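Local coordinates for protein nonribosomal peptide synthase (Streptomyces sp. MJ635-86F5, PDB 5JJP) that probably activates an aliphatic beta-amino acid by ATP-dependent adenylation, as an adenylation enzyme of the ANL superfamily, at residues 204-207 against 208-211; 226-229 against 230-233; 250-253 against 254-257; 260-263 against 264-268; 310-313 against 314-317. All coordinates share one frame; numbering follows the deposited sequence.

Interaction 1: residues 204-207 against 208-211; sequences NIAF and HRGI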
loop_
_atom_site.group_PDB
_atom_site.type_symbol
_atom_site.label_atom_id
_atom_site.label_comp_id
_atom_site.label_asym_id
_atom_site.label_seq_id
_atom_site.Cartn_x
_atom_site.Cartn_y
_atom_site.Cartn_z
ATOM N N ASN A 204 -0.936 10.003 0.341
ATOM C CA ASN A 204 -0.103 8.824 0.311
ATOM C C ASN A 204 1.378 9.179 0.354
ATOM O O ASN A 204 2.171 8.518 1.023
ATOM C CB ASN A 204 -0.450 7.875 -0.846
ATOM C CG ASN A 204 0.076 6.466 -0.596
ATOM O OD1 ASN A 204 -0.121 5.890 0.508
ATOM N ND2 ASN A 204 0.802 5.954 -1.532
ATOM N N ILE A 205 1.728 10.292 -0.268
ATOM C CA ILE A 205 3.089 10.822 -0.155
ATOM C C ILE A 205 3.407 11.129 1.309
ATOM O O ILE A 205 4.514 10.837 1.800
ATOM C CB ILE A 205 3.282 12.030 -1.064
ATOM C CG1 ILE A 205 3.373 11.578 -2.523
ATOM C CG2 ILE A 205 4.576 12.761 -0.728
ATOM C CD1 ILE A 205 3.190 12.690 -3.502
ATOM N N ALA A 206 2.419 11.615 2.039
ATOM C CA ALA A 206 2.674 11.996 3.455
ATOM C C ALA A 206 2.935 10.744 4.281
ATOM O O ALA A 206 3.734 10.745 5.174
ATOM C CB ALA A 206 1.496 12.784 4.015
ATOM N N PHE A 207 2.235 9.672 3.944
ATOM C CA PHE A 207 2.465 8.416 4.534
ATOM C C PHE A 207 3.941 7.941 4.343
ATOM O O PHE A 207 4.602 7.606 5.289
ATOM C CB PHE A 207 1.520 7.401 3.969
ATOM C CG PHE A 207 1.736 6.037 4.523
ATOM C CD1 PHE A 207 1.405 5.750 5.824
ATOM C CD2 PHE A 207 2.359 5.034 3.754
ATOM C CE1 PHE A 207 1.667 4.494 6.374
ATOM C CE2 PHE A 207 2.603 3.792 4.284
ATOM C CZ PHE A 207 2.248 3.516 5.591
ATOM N N HIS A 208 4.408 7.867 3.102
ATOM C CA HIS A 208 5.752 7.394 2.833
ATOM C C HIS A 208 6.787 8.317 3.488
ATOM O O HIS A 208 7.740 7.850 4.071
ATOM C CB HIS A 208 5.956 7.253 1.339
ATOM C CG HIS A 208 5.095 6.198 0.766
ATOM N ND1 HIS A 208 5.213 4.881 1.150
ATOM C CD2 HIS A 208 4.013 6.266 -0.039
ATOM C CE1 HIS A 208 4.280 4.170 0.550
ATOM N NE2 HIS A 208 3.522 4.993 -0.158
ATOM N N ARG A 209 6.545 9.621 3.443
ATOM C CA ARG A 209 7.444 10.544 4.090
ATOM C C ARG A 209 7.601 10.245 5.580
ATOM O O ARG A 209 8.716 10.250 6.123
ATOM C CB ARG A 209 6.949 11.982 3.937
ATOM C CG ARG A 209 7.242 12.634 2.612
ATOM C CD ARG A 209 7.143 14.148 2.837
ATOM N NE ARG A 209 5.784 14.537 2.923
ATOM C CZ ARG A 209 5.149 15.179 3.905
ATOM N NH1 ARG A 209 5.741 15.692 4.979
ATOM N NH2 ARG A 209 3.827 15.351 3.729
ATOM N N GLY A 210 6.470 10.090 6.260
ATOM C CA GLY A 210 6.489 9.771 7.672
ATOM C C GLY A 210 7.195 8.438 7.921
ATOM O O GLY A 210 8.064 8.365 8.792
ATOM N N ILE A 211 6.819 7.383 7.191
ATOM C CA ILE A 211 7.339 6.062 7.482
ATOM C C ILE A 211 8.879 5.958 7.255
ATOM O O ILE A 211 9.557 5.370 8.047
ATOM C CB ILE A 211 6.560 4.993 6.698
ATOM C CG1 ILE A 211 5.147 4.813 7.307
ATOM C CG2 ILE A 211 7.253 3.649 6.734
ATOM C CD1 ILE A 211 5.113 4.143 8.674
#
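Phe207 lies between His208 and Ile211, and its side chain can be followed atom by atom. CB sits close to the backbone N of His208, the next residue along. CG swings anti to the backbone N (chi1 178°), which sends the ring along the helix flank toward the following turn. Phe207 CD2 then comes over the face of the imidazole, 3.8 Å from His208 CE1, and the two rings make an edge-to-face (T-shaped) pair with centroids 5.2 Å apart and planes at 76°. Farther out, Phe207 CE1 and CZ run under Ile211 CG1, which stands over one face of the phenyl ring as a CH-pi contact, 3.6 Å from CZ. All this happens on helix 201-212, a regular alpha-helix of the AMP-binding domain, whose i to i+4 bonds include Ile211 N to Phe207 O at 2.9 Å. With Phe207 cut back to an alanine, the imidazole face and Ile211 CG1 would probably lose their common partner, and a gap would open beside Met335 and Ala336. At the edge of the imidazole, in its plane, Asn204 ND2 lies 3.2 Å from His208 NE2, with amide and ring nearly perpendicular. Tyr34, Ala239 and Leu240 also touch His208.

Interaction 2: residues 226-229 against 230-233; sequences TSPF and SFDF
The ring of Phe231 and the pyrrolidine of Pro228 lie side by side and point the same way. Pro228 CD comes closest, 3.5 Å from Phe231 CD1, and approaches the phenyl at a slant; Pro228 CG follows at 3.8 Å from the same CD1. Ser227 OG touches the base of the Phe233 side chain, 3.7 Å from Phe233 CB, and is only an oblique neighbour of the ring itself. Phe229 packs on Ile115. With its CG anti to the carbonyl carbon (chi1 -76°), Phe231 sets its ring alongside the proline that starts the turn. The backbone closes the same loop: Phe231 N donates to Pro228 O at 2.9 Å. Replacing Pro228 by a glycine would probably strip the Phe231 ring of its apolar neighbour and free the backbone at the first position of the turn. Thr226, at the start of the segment, bonds through OG1 and its backbone to His275 of strand 273-276. Asp232, in the first turn of the helix, touches Thr332 and Met335, and Ser230 joins Phe229 in touching Ile115. Pro228 to Phe231 form a type I beta turn, and Phe231 takes the N-cap position of helix 232-243: a tight turn leading from parallel strand 222-225 into the following helix.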
loop_
_atom_site.group_PDB
_atom_site.type_symbol
_atom_site.label_atom_id
_atom_site.label_comp_id
_atom_site.label_asym_id
_atom_site.label_seq_id
_atom_site.Cartn_x
_atom_site.Cartn_y
_atom_site.Cartn_z
ATOM N N THR A 226 4.294 -10.141 -0.134
ATOM C CA THR A 226 3.520 -11.329 -0.306
ATOM C C THR A 226 2.051 -11.058 -0.651
ATOM O O THR A 226 1.377 -11.920 -1.161
ATOM C CB THR A 226 3.559 -12.173 0.963
ATOM O OG1 THR A 226 3.052 -11.415 2.043
ATOM C CG2 THR A 226 5.017 -12.613 1.260
ATOM N N SER A 227 1.557 -9.890 -0.337
ATOM C CA SER A 227 0.133 -9.644 -0.458
ATOM C C SER A 227 -0.222 -9.362 -1.931
ATOM O O SER A 227 0.568 -8.761 -2.680
ATOM C CB SER A 227 -0.336 -8.600 0.563
ATOM O OG SER A 227 -0.283 -7.343 -0.019
ATOM N N PRO A 228 -1.367 -9.877 -2.389
ATOM C CA PRO A 228 -1.783 -9.739 -3.807
ATOM C C PRO A 228 -2.082 -8.306 -4.193
ATOM O O PRO A 228 -2.321 -7.468 -3.325
ATOM C CB PRO A 228 -3.075 -10.544 -3.890
ATOM C CG PRO A 228 -3.093 -11.421 -2.676
ATOM C CD PRO A 228 -2.338 -10.664 -1.608
ATOM N N PHE A 229 -2.049 -8.039 -5.497
ATOM C CA PHE A 229 -2.159 -6.682 -6.036
ATOM C C PHE A 229 -3.492 -5.973 -5.681
ATOM O O PHE A 229 -3.533 -4.726 -5.578
ATOM C CB PHE A 229 -1.967 -6.716 -7.545
ATOM C CG PHE A 229 -1.854 -5.350 -8.188
ATOM C CD1 PHE A 229 -0.742 -4.555 -7.969
ATOM C CD2 PHE A 229 -2.851 -4.863 -9.027
ATOM C CE1 PHE A 229 -0.627 -3.306 -8.577
ATOM C CE2 PHE A 229 -2.767 -3.608 -9.602
ATOM C CZ PHE A 229 -1.651 -2.829 -9.398
ATOM N N SER A 230 -4.536 -6.748 -5.463
ATOM C CA SER A 230 -5.830 -6.199 -5.083
ATOM C C SER A 230 -5.795 -5.686 -3.650
ATOM O O SER A 230 -6.782 -5.130 -3.180
ATOM C CB SER A 230 -6.931 -7.283 -5.184
ATOM O OG SER A 230 -6.550 -8.462 -4.482
ATOM N N PHE A 231 -4.707 -5.950 -2.927
ATOM C CA PHE A 231 -4.617 -5.503 -1.540
ATOM C C PHE A 231 -3.835 -4.226 -1.432
ATOM O O PHE A 231 -2.786 -4.040 -2.053
ATOM C CB PHE A 231 -3.999 -6.559 -0.606
ATOM C CG PHE A 231 -4.922 -7.693 -0.244
ATOM C CD1 PHE A 231 -5.215 -8.692 -1.163
ATOM C CD2 PHE A 231 -5.448 -7.808 1.040
ATOM C CE1 PHE A 231 -6.036 -9.760 -0.815
ATOM C CE2 PHE A 231 -6.282 -8.887 1.393
ATOM C CZ PHE A 231 -6.579 -9.860 0.461
ATOM N N ASP A 232 -4.423 -3.318 -0.672
ATOM C CA ASP A 232 -3.791 -2.062 -0.250
ATOM C C ASP A 232 -2.298 -2.222 0.161
ATOM O O ASP A 232 -1.438 -1.420 -0.173
ATOM C CB ASP A 232 -4.602 -1.614 0.973
ATOM C CG ASP A 232 -4.288 -0.244 1.393
ATOM O OD1 ASP A 232 -4.017 0.583 0.505
ATOM O OD2 ASP A 232 -4.300 0.007 2.605
ATOM N N PHE A 233 -2.034 -3.264 0.931
ATOM C CA PHE A 233 -0.700 -3.534 1.467
ATOM C C PHE A 233 0.336 -3.866 0.377
ATOM O O PHE A 233 1.519 -3.633 0.571
ATOM C CB PHE A 233 -0.818 -4.686 2.505
ATOM C CG PHE A 233 0.399 -4.881 3.382
ATOM C CD1 PHE A 233 1.266 -3.824 3.682
ATOM C CD2 PHE A 233 0.654 -6.159 3.957
ATOM C CE1 PHE A 233 2.372 -4.036 4.482
ATOM C CE2 PHE A 233 1.751 -6.369 4.779
ATOM C CZ PHE A 233 2.609 -5.304 5.038
#

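Interaction 3: residues 250-253 against 254-257; sequences PVPR and DRLD
Arg253 and Asp257 meet with their flat groups strongly tilted, the guanidinium and carboxylate planes 61° apart. Asp257 OD2 stands over one face of the guanidinium, displaced toward its rim and 3.0 Å from Arg253 NH1. Because no N-H points at that oxygen, the salt bridge is a matter of charge alone, without the directional grip of an in-plane pair. The bend of the arginine chain at chi3 (112°) brings the guanidinium beside Asp257, four residues on. Arg255 and Asp254 are arranged differently: Asp254 OD2 lies at the edge of the Arg255 guanidinium, in its plane, but the 3.7 Å to Arg255 NE makes this a long ion pair. Val251 and Leu256 cross at about a right angle, Val251 CG1 resting 3.7 Å from Leu256 CB. Beside them Arg255 CG slants across the ring of Pro252, 4.0 Å from Pro252 CD. The backbone underneath is one short turn of helix. At the N-cap, Pro252 O accepts from Arg255 N at 3.0 Å and more weakly from Leu256 N, while Leu256 N also donates to Arg253 O at 3.1 Å. Helix 253-256 comes two residues after strand 247-250, an outermost strand of the six-stranded mixed sheet. Val251 and Leu256 face Phe262 of helix 259-268, and Pro252 and Arg255 rest against Pro51 of strand 46-51.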
loop_
_atom_site.group_PDB
_atom_site.type_symbol
_atom_site.label_atom_id
_atom_site.label_comp_id
_atom_site.label_asym_id
_atom_site.label_seq_id
_atom_site.Cartn_x
_atom_site.Cartn_y
_atom_site.Cartn_z
ATOM N N PRO A 250 7.839 -8.761 -5.529
ATOM C CA PRO A 250 6.531 -9.319 -5.341
ATOM C C PRO A 250 6.644 -10.821 -5.351
ATOM O O PRO A 250 7.366 -11.361 -6.185
ATOM C CB PRO A 250 5.781 -8.872 -6.591
ATOM C CG PRO A 250 6.506 -7.652 -7.052
ATOM C CD PRO A 250 7.929 -7.957 -6.764
ATOM N N VAL A 251 5.971 -11.507 -4.448
ATOM C CA VAL A 251 6.070 -12.953 -4.420
ATOM C C VAL A 251 4.883 -13.538 -5.228
ATOM O O VAL A 251 3.767 -13.489 -4.787
ATOM C CB VAL A 251 6.005 -13.459 -2.965
ATOM C CG1 VAL A 251 6.147 -14.968 -2.920
ATOM C CG2 VAL A 251 7.076 -12.811 -2.120
ATOM N N PRO A 252 5.129 -14.083 -6.400
ATOM C CA PRO A 252 4.004 -14.602 -7.150
ATOM C C PRO A 252 3.214 -15.665 -6.377
ATOM O O PRO A 252 3.794 -16.389 -5.575
ATOM C CB PRO A 252 4.667 -15.238 -8.385
ATOM C CG PRO A 252 6.073 -14.675 -8.425
ATOM C CD PRO A 252 6.424 -14.472 -6.995
ATOM N N ARG A 253 1.903 -15.752 -6.622
ATOM C CA ARG A 253 1.057 -16.681 -5.845
ATOM C C ARG A 253 1.469 -18.184 -6.022
ATOM O O ARG A 253 1.368 -18.949 -5.086
ATOM C CB ARG A 253 -0.449 -16.398 -5.976
ATOM C CG ARG A 253 -1.022 -15.513 -4.851
ATOM C CD ARG A 253 -2.538 -15.295 -4.970
ATOM N NE ARG A 253 -3.345 -15.935 -3.908
ATOM C CZ ARG A 253 -3.822 -17.190 -3.912
ATOM N NH1 ARG A 253 -3.586 -18.030 -4.922
ATOM N NH2 ARG A 253 -4.533 -17.626 -2.870
ATOM N N ASP A 254 2.030 -18.571 -7.171
ATOM C CA ASP A 254 2.545 -19.930 -7.330
ATOM C C ASP A 254 3.865 -20.247 -6.588
ATOM O O ASP A 254 4.293 -21.392 -6.594
ATOM C CB ASP A 254 2.676 -20.335 -8.807
ATOM C CG ASP A 254 3.779 -19.621 -9.530
ATOM O OD1 ASP A 254 3.908 -19.890 -10.726
ATOM O OD2 ASP A 254 4.536 -18.813 -8.974
ATOM N N ARG A 255 4.477 -19.285 -5.916
ATOM C CA ARG A 255 5.527 -19.596 -4.927
ATOM C C ARG A 255 4.993 -19.579 -3.527
ATOM O O ARG A 255 5.478 -20.283 -2.639
ATOM C CB ARG A 255 6.636 -18.576 -4.961
ATOM C CG ARG A 255 7.192 -18.321 -6.350
ATOM C CD ARG A 255 7.629 -19.596 -7.028
ATOM N NE ARG A 255 8.128 -19.361 -8.378
ATOM C CZ ARG A 255 9.418 -19.398 -8.746
ATOM N NH1 ARG A 255 10.391 -19.657 -7.865
ATOM N NH2 ARG A 255 9.750 -19.188 -10.005
ATOM N N LEU A 256 3.946 -18.804 -3.332
ATOM C CA LEU A 256 3.642 -18.399 -1.998
ATOM C C LEU A 256 2.776 -19.398 -1.277
ATOM O O LEU A 256 2.971 -19.625 -0.096
ATOM C CB LEU A 256 3.206 -16.950 -1.898
ATOM C CG LEU A 256 2.528 -16.503 -0.581
ATOM C CD1 LEU A 256 3.652 -15.993 0.301
ATOM C CD2 LEU A 256 1.435 -15.441 -0.737
ATOM N N ASP A 257 1.888 -20.052 -1.998
ATOM C CA ASP A 257 1.015 -21.041 -1.405
ATOM C C ASP A 257 1.685 -22.403 -1.188
ATOM O O ASP A 257 1.084 -23.288 -0.586
ATOM C CB ASP A 257 -0.286 -21.094 -2.214
ATOM C CG ASP A 257 -1.071 -19.765 -2.118
ATOM O OD1 ASP A 257 -1.172 -19.188 -1.011
ATOM O OD2 ASP A 257 -1.536 -19.286 -3.152
#

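Interaction 4: residues 260-263 against 264-268; sequences RRFL and AFLHE
Apolar contact comes first, between Phe262 and Leu266. The isobutyl group of Leu266 covers one face of the phenyl ring, with Leu266 CG 4.3 Å from the Phe262 centroid and near the ring normal, a CH-pi contact displaced toward the rim. Both methyls share the work: Leu266 CD2 is 3.7 Å from Phe262 CE1, and CD1 reaches CE2 and CZ. A chi1 of 173° swings the Phe262 ring forward along the helix to the leucine four residues on.

Backbone hydrogen bonds make up the second group. Ala264 N donates to Arg260 O at 3.0 Å, Phe265 N to Arg261 O at 3.1 Å and Leu266 N to Phe262 O at 3.1 Å; the next, from His267 N to Leu263 O, is weak.

Charged ends find their partners beyond this turn. Arg260 NH1 forms a salt bridge with Glu288, and Arg261 bonds to the carbonyl of Asp254 and makes a cation-pi contact with Phe258.

This is an amphipathic alpha-helix: Phe262, Leu263, Phe265 and Leu266 are buried against Val251, Leu256, Leu291, Leu295 and Leu57, and the arginines mark its exposed side. In the alpha/beta domain, together with helix 253-256, it makes the connection from the outermost strand 247-250 to the inner parallel strand 273-276.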
loop_
_atom_site.group_PDB
_atom_site.type_symbol
_atom_site.label_atom_id
_atom_site.label_comp_id
_atom_site.label_asym_id
_atom_site.label_seq_id
_atom_site.Cartn_x
_atom_site.Cartn_y
_atom_site.Cartn_z
ATOM N N ARG A 260 7.704 -24.926 0.646
ATOM C CA ARG A 260 9.084 -25.175 0.302
ATOM C C ARG A 260 9.464 -24.256 -0.817
ATOM O O ARG A 260 10.585 -23.786 -0.870
ATOM C CB ARG A 260 9.309 -26.633 -0.121
ATOM C CG ARG A 260 9.784 -27.551 1.021
ATOM C CD ARG A 260 9.886 -29.068 0.640
ATOM N NE ARG A 260 11.074 -29.739 1.193
ATOM C CZ ARG A 260 11.150 -30.337 2.387
ATOM N NH1 ARG A 260 10.113 -30.371 3.230
ATOM N NH2 ARG A 260 12.289 -30.908 2.749
ATOM N N ARG A 261 8.520 -24.011 -1.716
ATOM C CA ARG A 261 8.741 -23.136 -2.866
ATOM C C ARG A 261 8.877 -21.681 -2.446
ATOM O O ARG A 261 9.654 -20.928 -3.035
ATOM C CB ARG A 261 7.600 -23.267 -3.870
ATOM C CG ARG A 261 7.927 -24.122 -5.084
ATOM C CD ARG A 261 6.657 -24.837 -5.566
ATOM N NE ARG A 261 5.694 -24.150 -6.432
ATOM C CZ ARG A 261 5.509 -24.372 -7.734
ATOM N NH1 ARG A 261 6.283 -25.206 -8.424
ATOM N NH2 ARG A 261 4.556 -23.698 -8.369
ATOM N N PHE A 262 8.146 -21.310 -1.406
ATOM C CA PHE A 262 8.192 -19.955 -0.897
ATOM C C PHE A 262 9.545 -19.715 -0.237
ATOM O O PHE A 262 10.200 -18.709 -0.505
ATOM C CB PHE A 262 7.067 -19.715 0.127
ATOM C CG PHE A 262 7.152 -18.403 0.811
ATOM C CD1 PHE A 262 7.160 -17.218 0.066
ATOM C CD2 PHE A 262 7.188 -18.318 2.196
ATOM C CE1 PHE A 262 7.219 -15.992 0.690
ATOM C CE2 PHE A 262 7.270 -17.085 2.820
ATOM C CZ PHE A 262 7.285 -15.924 2.058
ATOM N N LEU A 263 9.928 -20.623 0.649
ATOM C CA LEU A 263 11.211 -20.535 1.365
ATOM C C LEU A 263 12.389 -20.553 0.433
ATOM O O LEU A 263 13.293 -19.766 0.608
ATOM C CB LEU A 263 11.319 -21.608 2.445
ATOM C CG LEU A 263 10.265 -21.460 3.558
ATOM C CD1 LEU A 263 10.142 -22.701 4.413
ATOM C CD2 LEU A 263 10.561 -20.277 4.449
ATOM N N ALA A 264 12.338 -21.339 -0.644
ATOM C CA ALA A 264 13.434 -21.363 -1.624
ATOM C C ALA A 264 13.524 -20.020 -2.348
ATOM O O ALA A 264 14.607 -19.539 -2.658
ATOM C CB ALA A 264 13.225 -22.460 -2.646
ATOM N N PHE A 265 12.359 -19.411 -2.598
ATOM C CA PHE A 265 12.304 -18.125 -3.269
ATOM C C PHE A 265 12.955 -17.053 -2.405
ATOM O O PHE A 265 13.643 -16.228 -2.913
ATOM C CB PHE A 265 10.845 -17.761 -3.601
ATOM C CG PHE A 265 10.703 -16.518 -4.421
ATOM C CD1 PHE A 265 11.012 -16.532 -5.756
ATOM C CD2 PHE A 265 10.240 -15.331 -3.844
ATOM C CE1 PHE A 265 10.890 -15.382 -6.516
ATOM C CE2 PHE A 265 10.097 -14.183 -4.607
ATOM C CZ PHE A 265 10.420 -14.212 -5.943
ATOM N N LEU A 266 12.729 -17.072 -1.103
ATOM C CA LEU A 266 13.355 -16.084 -0.232
ATOM C C LEU A 266 14.877 -16.192 -0.266
ATOM O O LEU A 266 15.548 -15.183 -0.172
ATOM C CB LEU A 266 12.882 -16.195 1.221
ATOM C CG LEU A 266 11.374 -16.088 1.473
ATOM C CD1 LEU A 266 11.117 -16.062 2.973
ATOM C CD2 LEU A 266 10.740 -14.865 0.820
ATOM N N HIS A 267 15.413 -17.403 -0.420
ATOM C CA HIS A 267 16.854 -17.569 -0.724
ATOM C C HIS A 267 17.217 -17.159 -2.115
ATOM O O HIS A 267 18.136 -16.418 -2.309
ATOM C CB HIS A 267 17.294 -19.051 -0.553
ATOM C CG HIS A 267 17.497 -19.447 0.860
ATOM N ND1 HIS A 267 18.669 -19.175 1.536
ATOM C CD2 HIS A 267 16.676 -20.064 1.749
ATOM C CE1 HIS A 267 18.567 -19.642 2.776
ATOM N NE2 HIS A 267 17.374 -20.203 2.922
ATOM N N GLU A 268 16.495 -17.653 -3.109
ATOM C CA GLU A 268 16.849 -17.337 -4.502
ATOM C C GLU A 268 16.958 -15.845 -4.705
ATOM O O GLU A 268 17.923 -15.365 -5.301
ATOM C CB GLU A 268 15.829 -17.932 -5.490
ATOM C CG GLU A 268 16.348 -18.058 -6.921
ATOM C CD GLU A 268 15.267 -18.448 -7.959
ATOM O OE1 GLU A 268 14.094 -18.744 -7.604
ATOM O OE2 GLU A 268 15.603 -18.461 -9.165
#

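Interaction 5: residues 310-313 against 314-317; sequences LGDL and RELQ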
loop_
_atom_site.group_PDB
_atom_site.type_symbol
_atom_site.label_atom_id
_atom_site.label_comp_id
_atom_site.label_asym_id
_atom_site.label_seq_id
_atom_site.Cartn_x
_atom_site.Cartn_y
_atom_site.Cartn_z
ATOM N N LEU A 310 0.154 -14.607 20.138
ATOM C CA LEU A 310 1.490 -14.327 20.663
ATOM C C LEU A 310 2.394 -15.562 20.734
ATOM O O LEU A 310 3.599 -15.467 20.606
ATOM C CB LEU A 310 1.398 -13.604 22.014
ATOM C CG LEU A 310 1.335 -12.076 21.934
ATOM C CD1 LEU A 310 0.285 -11.611 20.939
ATOM C CD2 LEU A 310 1.035 -11.468 23.292
ATOM N N GLY A 311 1.792 -16.724 20.906
ATOM C CA GLY A 311 2.535 -17.968 20.952
ATOM C C GLY A 311 3.244 -18.216 19.643
ATOM O O GLY A 311 4.403 -18.605 19.629
ATOM N N ASP A 312 2.539 -17.954 18.547
ATOM C CA ASP A 312 3.099 -18.117 17.221
ATOM C C ASP A 312 4.305 -17.190 17.035
ATOM O O ASP A 312 5.351 -17.591 16.533
ATOM C CB ASP A 312 2.017 -17.829 16.158
ATOM C CG ASP A 312 0.921 -18.935 16.069
ATOM O OD1 ASP A 312 1.016 -19.968 16.755
ATOM O OD2 ASP A 312 -0.050 -18.754 15.295
ATOM N N LEU A 313 4.156 -15.940 17.473
ATOM C CA LEU A 313 5.198 -14.929 17.331
ATOM C C LEU A 313 6.459 -15.331 18.068
ATOM O O LEU A 313 7.559 -15.252 17.507
ATOM C CB LEU A 313 4.702 -13.589 17.863
ATOM C CG LEU A 313 5.590 -12.343 17.735
ATOM C CD1 LEU A 313 6.300 -12.259 16.392
ATOM C CD2 LEU A 313 4.715 -11.118 17.903
ATOM N N ARG A 314 6.284 -15.754 19.322
ATOM C CA ARG A 314 7.390 -16.245 20.140
ATOM C C ARG A 314 8.119 -17.397 19.451
ATOM O O ARG A 314 9.341 -17.450 19.391
ATOM C CB ARG A 314 6.870 -16.727 21.509
ATOM C CG ARG A 314 6.447 -15.634 22.477
ATOM C CD ARG A 314 6.334 -16.144 23.925
ATOM N NE ARG A 314 5.932 -15.100 24.870
ATOM C CZ ARG A 314 4.668 -14.764 25.173
ATOM N NH1 ARG A 314 3.632 -15.350 24.585
ATOM N NH2 ARG A 314 4.416 -13.790 26.057
ATOM N N GLU A 315 7.340 -18.314 18.908
ATOM C CA GLU A 315 7.881 -19.432 18.168
ATOM C C GLU A 315 8.715 -18.896 16.997
ATOM O O GLU A 315 9.882 -19.283 16.811
ATOM C CB GLU A 315 6.738 -20.332 17.703
ATOM C CG GLU A 315 7.040 -21.826 17.726
ATOM C CD GLU A 315 5.798 -22.679 17.449
ATOM O OE1 GLU A 315 5.951 -23.745 16.807
ATOM O OE2 GLU A 315 4.667 -22.252 17.803
ATOM N N LEU A 316 8.139 -17.955 16.252
ATOM C CA LEU A 316 8.858 -17.315 15.110
ATOM C C LEU A 316 10.141 -16.589 15.513
ATOM O O LEU A 316 11.181 -16.823 14.883
ATOM C CB LEU A 316 7.949 -16.363 14.321
ATOM C CG LEU A 316 8.557 -15.704 13.069
ATOM C CD1 LEU A 316 8.843 -16.741 11.991
ATOM C CD2 LEU A 316 7.618 -14.619 12.524
ATOM N N GLN A 317 10.093 -15.776 16.582
ATOM C CA GLN A 317 11.329 -15.199 17.130
ATOM C C GLN A 317 12.375 -16.261 17.443
ATOM O O GLN A 317 13.568 -16.083 17.176
ATOM C CB GLN A 317 11.050 -14.447 18.416
ATOM C CG GLN A 317 10.283 -13.174 18.243
ATOM C CD GLN A 317 10.088 -12.435 19.552
ATOM O OE1 GLN A 317 9.584 -12.990 20.546
ATOM N NE2 GLN A 317 10.492 -11.170 19.569
#
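Leu313 O takes the shortest sound bond here, from Gln317 N at 2.7 Å, and the N-H runs nearly straight at it (171°). The bond belongs to helix 310-319, the crossover helix of the beta-alpha-beta unit that joins the parallel strands 300-304 and 324-329 of the six-stranded sheet. Three more i to i+4 bonds precede it: Arg314 N to Leu310 O, Glu315 N to Gly311 O, and Leu316 N to Asp312 O at 2.8 Å.

On this regular frame the side chains meet different surroundings. Leu313 and Leu316 are buried: Leu313 reaches Phe303 and Leu316 reaches Ile301, which seats the helix on strand 300-304, the strand that leads into it. Leu313 also touches Val342, while Leu316 meets Trp281 and, on helix 282-287, Ile285. Both leucines have CG anti to the backbone N (chi1 -176° for Leu313), beside the carbonyl carbon. Gln317, also buried, touches Val342 and bonds through NE2 to Pro343 O, so its amide has a polar partner. Arg314 extends from CG to NE, running back past the first turn; its CG lies 3.4 Å from Leu310 O, and NH2 is held by the carbonyl of Pro347.

Asp312 and Glu315 are both acidic, and Asp312 OD1 and Glu315 OE2 lie 4.4 Å apart. That closeness would slightly disfavour both being charged, though Asp312 OD2 has a long, weak ion pair with Arg282. At the far end of the arginine, Arg314 NH1 comes obliquely to the side chain of Leu310, 3.8 Å from Leu310 CB.

In the fold
Following the chain, the five contacts come in series; none nests within or crosses another. Interaction 1 closes turns of helix 201-212, about 11 Å from the centre of the chain to its own centre. Interaction 2 closes the loop between strand 222-225 and helix 232-243, and interaction 3 the turn after strand 247-250; Thr226 of interaction 2 packs on Val251 and Leu256 of interaction 3, tying neighbouring strand ends together. Interaction 4 follows at once on the next helix, where Phe262 meets both Leu256 and Thr226, so 226-233, 250-257 and 260-268 form one cluster. Interaction 5 stands apart, its nearest atoms about 9 Å from interaction 4, on a later crossover helix of the same sheet.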